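Local coordinates for glycoprotein (Chandipura virus, PDB 5MDM), which probably attaches the virus to host receptors and, at the acidic pH of the endosome, changes conformation to fuse the viral and endosomal membranes, at residues S52-F57 with P131-V136; N84-R89 with S164-P169; G340-E345 with G383-W388; D359-W364 with I372-L377; G35-S40 with V189-T194. All coordinates share one frame; numbering follows the deposited sequence.

Contact 1. Residues S52-F57 with P131-V136; sequences SKSDGF and PHHVGV
His133 and Ser54 meet where the start of strand 56-69 in the fusion domain meets the link between strands 120-131 and 135-137, the two segments running in nearly opposite directions. The imidazole of His133 can be followed outward. Its CB lies near Asp55 OD1; chi1 of 175° sets CG anti to the backbone N, and CG passes the Ser54 carbonyl. CD2 then comes 3.1 Å from Asp55 OD1, which sits at the ring edge and in its plane, while the carboxylate itself is turned 74° from the ring. The nearby carboxylate may favour protonation of the imidazole. At the tip, NE2 is 2.9 Å from Ser54 OG and has a weak hydrogen bond to Pro51 O. Serine suits this buried position, its short hydroxyl facing several polar atoms: Val134 O and Pro51 O both lie within reach of its single proton. The backbone N of Val134, a residue that interacts with host vimentin, donates to Ser54 O at 3.2 Å and 169°. Farther along, Phe57 CE2 packs on Pro131 CG at 3.9 Å, and Gly56 O accepts His132 N at 2.9 Å, the donor lying well above the carbonyl plane.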
# COMPACT_ATOMS: atom_id res chain seq x y z
N SER A 52 -17.68 10.16 -2.05
CA SER A 52 -18.41 11.42 -2.11
C SER A 52 -19.61 11.35 -3.05
O SER A 52 -20.54 12.15 -2.94
CB SER A 52 -17.48 12.56 -2.51
OG SER A 52 -16.83 12.27 -3.74
N LYS A 53 -19.59 10.39 -3.97
CA LYS A 53 -20.70 10.20 -4.90
C LYS A 53 -21.96 9.69 -4.20
O LYS A 53 -23.02 9.57 -4.82
CB LYS A 53 -20.31 9.26 -6.04
CG LYS A 53 -19.54 9.94 -7.16
CD LYS A 53 -19.52 9.09 -8.41
CE LYS A 53 -19.02 9.88 -9.60
NZ LYS A 53 -19.05 9.07 -10.85
N SER A 54 -21.85 9.39 -2.91
CA SER A 54 -23.00 8.96 -2.13
C SER A 54 -23.12 9.73 -0.82
O SER A 54 -23.69 9.25 0.16
CB SER A 54 -22.96 7.46 -1.87
OG SER A 54 -21.77 7.08 -1.20
N ASP A 55 -22.56 10.94 -0.80
CA ASP A 55 -22.75 11.85 0.32
C ASP A 55 -24.20 12.28 0.33
O ASP A 55 -24.80 12.48 -0.73
CB ASP A 55 -21.85 13.08 0.19
CG ASP A 55 -20.43 12.83 0.64
OD1 ASP A 55 -20.19 11.81 1.33
OD2 ASP A 55 -19.54 13.65 0.33
N GLY A 56 -24.77 12.42 1.52
CA GLY A 56 -26.17 12.77 1.62
C GLY A 56 -26.51 13.69 2.77
O GLY A 56 -25.64 14.15 3.52
N PHE A 57 -27.80 13.95 2.91
CA PHE A 57 -28.32 14.78 3.97
C PHE A 57 -29.60 14.16 4.49
O PHE A 57 -30.45 13.73 3.70
CB PHE A 57 -28.61 16.19 3.46
CG PHE A 57 -27.39 16.92 2.99
CD1 PHE A 57 -27.14 17.09 1.64
CD2 PHE A 57 -26.49 17.44 3.91
CE1 PHE A 57 -26.02 17.77 1.21
CE2 PHE A 57 -25.37 18.11 3.48
CZ PHE A 57 -25.13 18.28 2.13
N PRO A 131 -26.06 15.94 7.73
CA PRO A 131 -25.29 15.23 6.70
C PRO A 131 -25.07 13.76 7.04
O PRO A 131 -24.47 13.45 8.06
CB PRO A 131 -23.96 15.99 6.69
CG PRO A 131 -24.30 17.35 7.15
CD PRO A 131 -25.40 17.18 8.17
N HIS A 132 -25.58 12.88 6.18
CA HIS A 132 -25.48 11.43 6.38
C HIS A 132 -25.04 10.72 5.10
O HIS A 132 -25.70 10.80 4.07
CB HIS A 132 -26.81 10.87 6.87
CG HIS A 132 -26.84 9.38 6.98
ND1 HIS A 132 -25.79 8.64 7.48
CD2 HIS A 132 -27.81 8.48 6.64
CE1 HIS A 132 -26.10 7.36 7.44
NE2 HIS A 132 -27.32 7.23 6.95
N HIS A 133 -23.92 10.01 5.18
CA HIS A 133 -23.38 9.29 4.03
C HIS A 133 -23.96 7.87 3.94
O HIS A 133 -24.04 7.16 4.95
CB HIS A 133 -21.86 9.24 4.11
CG HIS A 133 -21.22 8.41 3.03
ND1 HIS A 133 -21.06 7.05 3.14
CD2 HIS A 133 -20.68 8.76 1.84
CE1 HIS A 133 -20.46 6.59 2.05
NE2 HIS A 133 -20.22 7.61 1.25
N VAL A 134 -24.35 7.46 2.74
CA VAL A 134 -24.92 6.14 2.52
C VAL A 134 -24.13 5.36 1.48
O VAL A 134 -23.28 5.91 0.79
CB VAL A 134 -26.40 6.21 2.07
CG1 VAL A 134 -27.17 7.18 2.95
CG2 VAL A 134 -26.49 6.62 0.62
N GLY A 135 -24.40 4.06 1.38
CA GLY A 135 -23.71 3.22 0.43
C GLY A 135 -24.42 3.16 -0.91
O GLY A 135 -25.51 3.71 -1.06
N VAL A 136 -23.80 2.49 -1.88
CA VAL A 136 -24.35 2.36 -3.22
C VAL A 136 -24.27 0.93 -3.72
O VAL A 136 -23.22 0.29 -3.60
CB VAL A 136 -23.60 3.27 -4.23
CG1 VAL A 136 -24.04 2.99 -5.66
CG2 VAL A 136 -23.79 4.73 -3.90

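Contact 2. Residues N84-R89 with S164-P169; sequences NIKPTR and SSVWIP
Asn84 meets Ser164 where strand 77-85 and the start of strand 165-169 approach each other, both pairing with strand 56-69 in the antiparallel sheet of the fusion domain. CB of Asn84 lies 3.5 Å from CB of Ser164, and both side chains border His60, probably a pH sensor of the pre-fusion state; Ser164 OG makes a weak hydrogen bond to His60 ND1. At Ile85 the two backbones come nearest, with CA 4.9 Å from Ser164 CA, yet no hydrogen bond links the segments: Ile85 and Ser164 each bond instead to the backbone of Ala61. Lys86 sets CG anti to its backbone N (chi1 -177°) and runs on extended, crossing Val166 at about a right angle. Its methylenes graze Val166, CE standing 4.0 Å from CG1, before NZ forms a salt bridge with Asp159. Pro87 suits the turn toward helix 89-101, being rigid and apolar. It reaches Val166 tip to tip, both resting on Cys92 of that helix; Pro87 CG lies 3.8 Å from Val166 CG2, and Pro87 CD 3.3 Å from Ser164 O.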
# COMPACT_ATOMS: atom_id res chain seq x y z
N ASN A 84 -43.06 15.98 15.01
CA ASN A 84 -42.33 15.47 13.87
C ASN A 84 -43.26 15.19 12.70
O ASN A 84 -44.27 14.51 12.86
CB ASN A 84 -41.57 14.20 14.24
CG ASN A 84 -40.40 14.46 15.16
OD1 ASN A 84 -39.85 15.57 15.19
ND2 ASN A 84 -40.00 13.45 15.92
N ILE A 85 -42.94 15.74 11.53
CA ILE A 85 -43.71 15.47 10.32
C ILE A 85 -42.78 15.12 9.16
O ILE A 85 -41.59 15.44 9.20
CB ILE A 85 -44.60 16.66 9.91
CG1 ILE A 85 -43.73 17.87 9.53
CG2 ILE A 85 -45.58 17.01 11.01
CD1 ILE A 85 -44.53 19.03 8.97
N LYS A 86 -43.32 14.47 8.14
CA LYS A 86 -42.52 14.14 6.97
C LYS A 86 -42.43 15.34 6.04
O LYS A 86 -43.45 15.90 5.64
CB LYS A 86 -43.11 12.94 6.22
CG LYS A 86 -42.28 12.51 5.02
CD LYS A 86 -42.83 11.25 4.38
CE LYS A 86 -42.01 10.87 3.17
NZ LYS A 86 -42.51 9.62 2.53
N PRO A 87 -41.20 15.74 5.70
CA PRO A 87 -40.99 16.92 4.85
C PRO A 87 -41.38 16.65 3.41
O PRO A 87 -41.31 15.51 2.95
CB PRO A 87 -39.47 17.13 4.93
CG PRO A 87 -38.93 15.77 5.22
CD PRO A 87 -39.94 15.10 6.09
N THR A 88 -41.81 17.69 2.71
CA THR A 88 -42.05 17.60 1.28
C THR A 88 -40.69 17.70 0.59
O THR A 88 -39.69 18.02 1.23
CB THR A 88 -42.96 18.72 0.77
OG1 THR A 88 -42.22 19.95 0.73
CG2 THR A 88 -44.17 18.88 1.67
N ARG A 89 -40.66 17.44 -0.71
CA ARG A 89 -39.43 17.57 -1.46
C ARG A 89 -39.01 19.04 -1.52
O ARG A 89 -37.82 19.36 -1.47
CB ARG A 89 -39.58 16.98 -2.87
CG ARG A 89 -39.86 15.49 -2.87
CD ARG A 89 -39.92 14.94 -4.29
NE ARG A 89 -39.85 13.48 -4.30
CZ ARG A 89 -39.71 12.74 -5.40
NH1 ARG A 89 -39.62 13.32 -6.58
NH2 ARG A 89 -39.66 11.42 -5.31
N SER A 164 -40.03 11.42 10.75
CA SER A 164 -39.60 12.82 10.70
C SER A 164 -38.62 13.13 9.58
O SER A 164 -38.67 14.22 8.99
CB SER A 164 -38.99 13.22 12.05
OG SER A 164 -37.90 12.38 12.40
N SER A 165 -37.73 12.20 9.26
CA SER A 165 -36.63 12.48 8.34
C SER A 165 -36.70 11.74 7.01
O SER A 165 -37.23 10.63 6.92
CB SER A 165 -35.28 12.18 9.01
OG SER A 165 -35.02 13.09 10.06
N VAL A 166 -36.17 12.37 5.97
CA VAL A 166 -35.92 11.70 4.69
C VAL A 166 -34.45 11.87 4.31
O VAL A 166 -33.68 12.47 5.06
CB VAL A 166 -36.82 12.24 3.55
CG1 VAL A 166 -38.29 12.09 3.91
CG2 VAL A 166 -36.48 13.68 3.23
N TRP A 167 -34.06 11.35 3.15
CA TRP A 167 -32.67 11.45 2.71
C TRP A 167 -32.54 12.04 1.30
O TRP A 167 -33.19 11.58 0.36
CB TRP A 167 -31.98 10.09 2.77
CG TRP A 167 -30.52 10.16 2.45
CD1 TRP A 167 -29.51 10.48 3.30
CD2 TRP A 167 -29.91 9.90 1.18
NE1 TRP A 167 -28.30 10.43 2.65
CE2 TRP A 167 -28.52 10.08 1.34
CE3 TRP A 167 -30.39 9.53 -0.08
CZ2 TRP A 167 -27.61 9.90 0.30
CZ3 TRP A 167 -29.50 9.35 -1.11
CH2 TRP A 167 -28.12 9.54 -0.92
N ILE A 168 -31.68 13.04 1.18
CA ILE A 168 -31.42 13.67 -0.11
C ILE A 168 -29.95 13.48 -0.47
O ILE A 168 -29.08 13.79 0.34
CB ILE A 168 -31.72 15.17 -0.07
CG1 ILE A 168 -33.01 15.45 0.69
CG2 ILE A 168 -31.79 15.73 -1.48
CD1 ILE A 168 -34.23 14.82 0.05
N PRO A 169 -29.67 12.96 -1.67
CA PRO A 169 -28.28 12.88 -2.12
C PRO A 169 -27.72 14.28 -2.35
O PRO A 169 -28.42 15.13 -2.89
CB PRO A 169 -28.38 12.13 -3.44
CG PRO A 169 -29.77 12.40 -3.92
CD PRO A 169 -30.61 12.45 -2.69

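Contact 3. Residues G340-E345 with G383-W388; sequences GPVLKE and GYKFPW
An antiparallel beta pairing joins the outer strand 342-343 to strand 383-385, with Val342 opposite Lys385 on one face of the sheet and Leu343 opposite Tyr384 on the other. Leu343 and Tyr384 form the hydrogen-bonded pair: Leu343 N donates to Tyr384 O at 2.8 Å on a lone pair, and Tyr384 N returns a bond to Leu343 O at 2.7 Å. A third bond, Phe386 N to Pro341 O at 3.0 Å, is nearly straight at 172°. Gly383 is the natural residue at the strand start, because its phi of 121° is unfavourable for a side chain, and a CB would run into Leu343 O. Aromatic rings are met at their edges. Tyr384 turns CE1 to within 3.1 Å of Lys344 O, close to the ring plane, and Leu343 CD1 comes in plane to Phe386 CE2 at 3.8 Å. Pro341 runs alongside Trp388, with CB of the proline 3.6 Å from CE3 at the indole edge; the compact apolar proline ring packs against that edge. On its far side strand 383-385 continues the sheet through Lys385 and Leu378. Strand 2-7 packs against Pro341, Phe386 and Trp388, helix 302-306 lies against Pro387, and a second subunit touches this region, its own Pro341 meeting Trp388.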
# COMPACT_ATOMS: atom_id res chain seq x y z
N GLY A 340 4.31 -22.25 -8.92
CA GLY A 340 5.29 -21.47 -8.19
C GLY A 340 6.52 -21.18 -9.02
O GLY A 340 6.70 -21.79 -10.07
N PRO A 341 7.38 -20.26 -8.56
CA PRO A 341 8.59 -19.88 -9.29
C PRO A 341 9.53 -21.06 -9.47
O PRO A 341 10.32 -21.09 -10.42
CB PRO A 341 9.23 -18.81 -8.40
CG PRO A 341 8.64 -19.02 -7.05
CD PRO A 341 7.25 -19.52 -7.29
N VAL A 342 9.45 -22.02 -8.55
CA VAL A 342 10.18 -23.27 -8.68
C VAL A 342 9.18 -24.43 -8.61
O VAL A 342 8.29 -24.43 -7.76
CB VAL A 342 11.28 -23.39 -7.61
CG1 VAL A 342 10.80 -22.80 -6.28
CG2 VAL A 342 11.74 -24.84 -7.46
N LEU A 343 9.32 -25.40 -9.52
CA LEU A 343 8.33 -26.46 -9.68
C LEU A 343 8.93 -27.85 -9.57
O LEU A 343 10.12 -28.04 -9.83
CB LEU A 343 7.64 -26.32 -11.03
CG LEU A 343 6.97 -24.98 -11.35
CD1 LEU A 343 6.70 -24.87 -12.85
CD2 LEU A 343 5.68 -24.83 -10.56
N LYS A 344 8.10 -28.83 -9.21
CA LYS A 344 8.53 -30.23 -9.15
C LYS A 344 8.55 -30.87 -10.54
O LYS A 344 9.52 -31.52 -10.92
CB LYS A 344 7.64 -31.04 -8.22
CG LYS A 344 7.79 -30.70 -6.74
CD LYS A 344 7.48 -31.92 -5.87
CE LYS A 344 8.50 -33.03 -6.09
NZ LYS A 344 8.12 -34.31 -5.43
N GLU A 345 7.46 -30.70 -11.28
CA GLU A 345 7.35 -31.20 -12.65
C GLU A 345 7.15 -30.03 -13.61
O GLU A 345 6.57 -29.01 -13.23
CB GLU A 345 6.19 -32.20 -12.75
CG GLU A 345 6.37 -33.44 -11.88
CD GLU A 345 5.25 -34.45 -12.07
OE1 GLU A 345 5.37 -35.57 -11.54
OE2 GLU A 345 4.25 -34.12 -12.74
N GLY A 383 14.48 -28.76 -8.71
CA GLY A 383 13.25 -28.63 -9.46
C GLY A 383 13.40 -27.86 -10.75
O GLY A 383 14.49 -27.78 -11.33
N TYR A 384 12.30 -27.28 -11.22
CA TYR A 384 12.31 -26.47 -12.42
C TYR A 384 12.16 -25.00 -12.05
O TYR A 384 11.22 -24.62 -11.35
CB TYR A 384 11.19 -26.90 -13.37
CG TYR A 384 11.34 -28.32 -13.86
CD1 TYR A 384 10.76 -29.39 -13.17
CD2 TYR A 384 12.07 -28.61 -15.01
CE1 TYR A 384 10.91 -30.69 -13.62
CE2 TYR A 384 12.22 -29.90 -15.46
CZ TYR A 384 11.64 -30.94 -14.76
OH TYR A 384 11.78 -32.24 -15.22
N LYS A 385 13.10 -24.18 -12.51
CA LYS A 385 13.17 -22.78 -12.10
C LYS A 385 12.90 -21.77 -13.22
O LYS A 385 13.52 -21.82 -14.30
CB LYS A 385 14.52 -22.48 -11.44
CG LYS A 385 14.85 -23.37 -10.25
CD LYS A 385 16.15 -22.95 -9.58
CE LYS A 385 16.47 -23.81 -8.36
NZ LYS A 385 16.75 -25.23 -8.71
N PHE A 386 11.95 -20.88 -12.95
CA PHE A 386 11.71 -19.70 -13.76
C PHE A 386 12.32 -18.51 -13.03
O PHE A 386 12.29 -18.46 -11.80
CB PHE A 386 10.21 -19.44 -13.92
CG PHE A 386 9.52 -20.37 -14.88
CD1 PHE A 386 9.58 -20.14 -16.25
CD2 PHE A 386 8.79 -21.46 -14.42
CE1 PHE A 386 8.94 -20.99 -17.14
CE2 PHE A 386 8.15 -22.31 -15.30
CZ PHE A 386 8.23 -22.08 -16.66
N PRO A 387 12.87 -17.55 -13.78
CA PRO A 387 13.29 -16.28 -13.19
C PRO A 387 12.07 -15.49 -12.75
O PRO A 387 11.09 -15.43 -13.50
CB PRO A 387 13.98 -15.58 -14.35
CG PRO A 387 13.34 -16.16 -15.55
CD PRO A 387 13.09 -17.59 -15.23
N TRP A 388 12.11 -14.89 -11.57
CA TRP A 388 10.93 -14.29 -10.97
C TRP A 388 10.27 -13.21 -11.82
O TRP A 388 9.08 -12.94 -11.68
CB TRP A 388 11.26 -13.73 -9.59
CG TRP A 388 10.06 -13.19 -8.89
CD1 TRP A 388 9.84 -11.89 -8.51
CD2 TRP A 388 8.90 -13.92 -8.49
NE1 TRP A 388 8.62 -11.78 -7.90
CE2 TRP A 388 8.02 -13.01 -7.87
CE3 TRP A 388 8.53 -15.27 -8.59
CZ2 TRP A 388 6.78 -13.40 -7.36
CZ3 TRP A 388 7.30 -15.65 -8.08
CH2 TRP A 388 6.45 -14.73 -7.48

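Contact 4. Residues D359-W364 with I372-L377; sequences DIWTQW and IGPNGL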
# COMPACT_ATOMS: atom_id res chain seq x y z
N ASP A 359 1.86 -30.84 -19.48
CA ASP A 359 3.27 -30.65 -19.82
C ASP A 359 3.40 -29.42 -20.70
O ASP A 359 2.73 -29.31 -21.72
CB ASP A 359 3.82 -31.88 -20.55
CG ASP A 359 4.33 -32.95 -19.61
OD1 ASP A 359 4.64 -32.63 -18.44
OD2 ASP A 359 4.43 -34.12 -20.04
N ILE A 360 4.26 -28.49 -20.29
CA ILE A 360 4.40 -27.23 -21.01
C ILE A 360 5.70 -27.16 -21.80
O ILE A 360 5.78 -26.48 -22.82
CB ILE A 360 4.28 -26.02 -20.06
CG1 ILE A 360 5.47 -25.96 -19.10
CG2 ILE A 360 2.98 -26.09 -19.29
CD1 ILE A 360 5.38 -24.83 -18.10
N TRP A 361 6.72 -27.87 -21.32
CA TRP A 361 7.99 -27.99 -22.04
C TRP A 361 8.71 -29.28 -21.68
O TRP A 361 8.82 -29.63 -20.51
CB TRP A 361 8.89 -26.78 -21.76
CG TRP A 361 10.11 -26.78 -22.62
CD1 TRP A 361 11.36 -27.19 -22.29
CD2 TRP A 361 10.18 -26.36 -23.99
NE1 TRP A 361 12.21 -27.04 -23.36
CE2 TRP A 361 11.51 -26.54 -24.42
CE3 TRP A 361 9.24 -25.84 -24.89
CZ2 TRP A 361 11.93 -26.21 -25.71
CZ3 TRP A 361 9.66 -25.53 -26.17
CH2 TRP A 361 10.99 -25.71 -26.57
N THR A 362 9.22 -29.98 -22.70
CA THR A 362 9.86 -31.27 -22.48
C THR A 362 11.12 -31.47 -23.31
O THR A 362 11.74 -32.53 -23.26
CB THR A 362 8.89 -32.41 -22.81
OG1 THR A 362 9.55 -33.66 -22.59
CG2 THR A 362 8.46 -32.33 -24.26
N GLN A 363 11.50 -30.44 -24.07
CA GLN A 363 12.67 -30.51 -24.94
C GLN A 363 13.88 -29.85 -24.28
O GLN A 363 14.21 -28.70 -24.57
CB GLN A 363 12.36 -29.84 -26.28
CG GLN A 363 13.47 -29.90 -27.31
CD GLN A 363 13.19 -28.99 -28.49
OE1 GLN A 363 12.19 -28.27 -28.51
NE2 GLN A 363 14.06 -29.02 -29.48
N TRP A 364 14.54 -30.58 -23.38
CA TRP A 364 15.62 -30.02 -22.57
C TRP A 364 17.00 -30.18 -23.21
O TRP A 364 17.32 -31.23 -23.77
CB TRP A 364 15.60 -30.65 -21.18
CG TRP A 364 14.28 -30.53 -20.52
CD1 TRP A 364 13.27 -31.45 -20.52
CD2 TRP A 364 13.79 -29.41 -19.78
NE1 TRP A 364 12.19 -30.98 -19.81
CE2 TRP A 364 12.49 -29.72 -19.35
CE3 TRP A 364 14.34 -28.17 -19.44
CZ2 TRP A 364 11.72 -28.84 -18.59
CZ3 TRP A 364 13.58 -27.29 -18.69
CH2 TRP A 364 12.29 -27.63 -18.27
N ILE A 372 18.63 -27.00 -19.74
CA ILE A 372 18.02 -25.70 -19.92
C ILE A 372 16.97 -25.74 -21.03
O ILE A 372 17.05 -26.56 -21.95
CB ILE A 372 19.07 -24.61 -20.23
CG1 ILE A 372 18.60 -23.24 -19.74
CG2 ILE A 372 19.41 -24.58 -21.71
CD1 ILE A 372 19.61 -22.14 -19.99
N GLY A 373 15.98 -24.86 -20.92
CA GLY A 373 14.91 -24.78 -21.90
C GLY A 373 14.81 -23.41 -22.53
O GLY A 373 15.81 -22.70 -22.64
N PRO A 374 13.60 -23.02 -22.95
CA PRO A 374 13.41 -21.73 -23.61
C PRO A 374 13.52 -20.58 -22.63
O PRO A 374 12.97 -20.66 -21.53
CB PRO A 374 11.98 -21.84 -24.16
CG PRO A 374 11.30 -22.78 -23.23
CD PRO A 374 12.34 -23.76 -22.78
N ASN A 375 14.23 -19.53 -23.02
CA ASN A 375 14.35 -18.31 -22.23
C ASN A 375 14.87 -18.53 -20.82
O ASN A 375 14.36 -17.94 -19.86
CB ASN A 375 13.00 -17.59 -22.17
CG ASN A 375 12.35 -17.47 -23.53
OD1 ASN A 375 13.02 -17.37 -24.56
ND2 ASN A 375 11.02 -17.49 -23.55
N GLY A 376 15.87 -19.40 -20.70
CA GLY A 376 16.53 -19.64 -19.42
C GLY A 376 15.69 -20.40 -18.41
O GLY A 376 15.80 -20.18 -17.20
N LEU A 377 14.83 -21.28 -18.90
CA LEU A 377 14.09 -22.16 -18.01
C LEU A 377 15.05 -23.23 -17.52
O LEU A 377 15.67 -23.92 -18.33
CB LEU A 377 12.91 -22.80 -18.75
CG LEU A 377 12.07 -23.80 -17.95
CD1 LEU A 377 11.67 -23.22 -16.61
CD2 LEU A 377 10.84 -24.20 -18.75
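Pro374 CD sits over one face of the Trp361 indole, 3.3 Å from the centroid of its five-membered ring and 12° off the normal, a CH-pi contact of an electron-poor proline methylene with an electron-rich ring. The opposite face is taken by the backbone N of Gln363, near the rim. Trp361 CD1 in turn stands over the centre of the Trp364 ring, while Leu377 O lies in plane at that ring's edge. Leu377 crosses Trp364 obliquely; with chi1 at 178° its CG is anti to the backbone N and comes 3.8 Å from Trp364 CH2. Gly373 borders both indoles, its CA 3.8 Å from Trp361 NE1, where a CB would be tight against both rings. Trp361 NE1 gives a weak bond to Gln363 O, and no hydrogen bond crosses between the segments. Outside them, Phe6 packs on Trp361, Pro374 and Leu377, and Lys379 makes a cation-pi contact with Trp364. The 372-377 loop is closed by Gly373 N to Leu377 O at 2.8 Å and by Leu377 N to Pro374 O at 3.3 Å. Asn375 and Gly376, both at positive phi, occupy the corners, as expected of a turn close to type I′, here at the head of the beta hairpin joining strands 370-372 and 378-380.

Contact 5. Residues G35-S40 with V189-T194; sequences GLQEES and VAYDKT
Two antiparallel strands, 36-49 and 180-192, pair at one side of a four-stranded sheet, the axes of their short segments approaching to 4.6 Å. Gln37 N and Tyr191 O bond at 2.9 Å, answered by Tyr191 N to Gln37 O at 3.0 Å; Glu39 and Val189 form the next hydrogen-bonded pair. Gln37 runs alongside the Tyr191 ring, with Gln37 CB over the ring face 4.1 Å from its centroid. Gln37 then bends at chi2 (71°), and NE2 donates to Glu38 O at 3.1 Å, in the plane of its amide. The other face carries Leu36 CD1 4.0 Å from Ala190 CB; a small alanine suits the position between Leu36 and the CG of Glu38. At the end of strand 180-192, Asp192 OD2 accepts Thr194 N at 3.1 Å, an Asx turn just after the last paired residues. Strand 202-205 continues the sheet beside 180-192, and its Lys205 makes a salt bridge with Glu38. Strand 243-244 lies against Glu39, Val189 and Tyr191 through Ile244.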
# COMPACT_ATOMS: atom_id res chain seq x y z
N GLY A 35 -4.07 -14.05 -40.10
CA GLY A 35 -5.50 -14.25 -39.95
C GLY A 35 -6.14 -13.34 -38.92
O GLY A 35 -7.35 -13.42 -38.70
N LEU A 36 -5.35 -12.48 -38.30
CA LEU A 36 -5.86 -11.62 -37.24
C LEU A 36 -6.30 -10.25 -37.73
O LEU A 36 -5.60 -9.58 -38.49
CB LEU A 36 -4.86 -11.50 -36.08
CG LEU A 36 -5.10 -12.44 -34.89
CD1 LEU A 36 -6.39 -12.09 -34.17
CD2 LEU A 36 -5.12 -13.90 -35.32
N GLN A 37 -7.49 -9.86 -37.28
CA GLN A 37 -8.09 -8.58 -37.60
C GLN A 37 -8.36 -7.86 -36.29
O GLN A 37 -8.74 -8.49 -35.31
CB GLN A 37 -9.40 -8.80 -38.36
CG GLN A 37 -10.20 -7.54 -38.61
CD GLN A 37 -9.55 -6.64 -39.63
OE1 GLN A 37 -9.32 -7.05 -40.77
NE2 GLN A 37 -9.24 -5.41 -39.23
N GLU A 38 -8.16 -6.55 -36.27
CA GLU A 38 -8.45 -5.78 -35.07
C GLU A 38 -9.52 -4.71 -35.32
O GLU A 38 -9.60 -4.13 -36.39
CB GLU A 38 -7.19 -5.12 -34.52
CG GLU A 38 -6.29 -6.07 -33.76
CD GLU A 38 -5.10 -5.36 -33.14
OE1 GLU A 38 -4.31 -6.02 -32.44
OE2 GLU A 38 -4.96 -4.13 -33.35
N GLU A 39 -10.35 -4.48 -34.30
CA GLU A 39 -11.37 -3.45 -34.34
C GLU A 39 -11.51 -2.87 -32.95
O GLU A 39 -11.53 -3.60 -31.96
CB GLU A 39 -12.71 -4.01 -34.80
CG GLU A 39 -12.82 -4.30 -36.28
CD GLU A 39 -14.18 -4.86 -36.65
OE1 GLU A 39 -15.20 -4.35 -36.15
OE2 GLU A 39 -14.22 -5.83 -37.44
N SER A 40 -11.62 -1.55 -32.87
CA SER A 40 -11.71 -0.87 -31.58
C SER A 40 -13.05 -0.19 -31.39
O SER A 40 -13.71 0.20 -32.36
CB SER A 40 -10.59 0.16 -31.45
OG SER A 40 -9.32 -0.45 -31.62
N VAL A 189 -10.65 -5.10 -30.14
CA VAL A 189 -11.04 -6.49 -30.30
C VAL A 189 -10.17 -7.13 -31.36
O VAL A 189 -10.07 -6.62 -32.47
CB VAL A 189 -12.51 -6.60 -30.74
CG1 VAL A 189 -12.88 -8.04 -31.01
CG2 VAL A 189 -13.43 -6.00 -29.69
N ALA A 190 -9.54 -8.25 -31.03
CA ALA A 190 -8.77 -9.02 -32.01
C ALA A 190 -9.43 -10.37 -32.27
O ALA A 190 -9.81 -11.08 -31.34
CB ALA A 190 -7.34 -9.21 -31.54
N TYR A 191 -9.58 -10.71 -33.54
CA TYR A 191 -10.27 -11.94 -33.89
C TYR A 191 -9.79 -12.50 -35.21
O TYR A 191 -9.21 -11.77 -36.02
CB TYR A 191 -11.78 -11.69 -33.95
CG TYR A 191 -12.20 -10.68 -34.98
CD1 TYR A 191 -12.57 -11.07 -36.26
CD2 TYR A 191 -12.25 -9.33 -34.67
CE1 TYR A 191 -12.96 -10.14 -37.20
CE2 TYR A 191 -12.64 -8.39 -35.61
CZ TYR A 191 -13.00 -8.80 -36.87
OH TYR A 191 -13.39 -7.87 -37.80
N ASP A 192 -10.05 -13.78 -35.44
CA ASP A 192 -9.65 -14.42 -36.68
C ASP A 192 -10.47 -13.87 -37.84
O ASP A 192 -11.70 -13.99 -37.87
CB ASP A 192 -9.79 -15.94 -36.57
CG ASP A 192 -9.01 -16.67 -37.65
OD1 ASP A 192 -8.33 -17.67 -37.31
OD2 ASP A 192 -9.07 -16.25 -38.82
N LYS A 193 -9.77 -13.25 -38.79
CA LYS A 193 -10.39 -12.55 -39.92
C LYS A 193 -11.30 -13.46 -40.74
O LYS A 193 -12.31 -13.02 -41.29
CB LYS A 193 -9.30 -11.97 -40.81
CG LYS A 193 -9.79 -11.06 -41.91
CD LYS A 193 -8.70 -10.81 -42.95
CE LYS A 193 -7.47 -10.16 -42.33
NZ LYS A 193 -6.40 -9.92 -43.35
N THR A 194 -10.94 -14.74 -40.81
CA THR A 194 -11.61 -15.68 -41.69
C THR A 194 -12.82 -16.34 -41.05
O THR A 194 -13.88 -16.45 -41.67
CB THR A 194 -10.63 -16.78 -42.13
OG1 THR A 194 -10.81 -17.94 -41.30
CG2 THR A 194 -9.20 -16.28 -42.01

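Contacts 1 and 2 share the fusion-domain sheet built round strand 56-69 and touch directly: Phe57 N bonds to Ile168 O, and Trp167 NE1 to His132 O. On the opposite side of the chain's centre, contact 3 pairs two strands of another sheet and contact 4 packs loops at the end of its strands; they meet where Tyr384 packs against Trp364. Contact 5 stands apart, its nearest atoms about 20 Å from those of contact 4. Contact 4 is buried and works chiefly by apolar packing on two indoles; the others are partly buried. Contacts 3 and 5 are held by backbone bonds, contact 1 adds a polar cluster round Ser54 and His133, and contact 2 is packing without bonds.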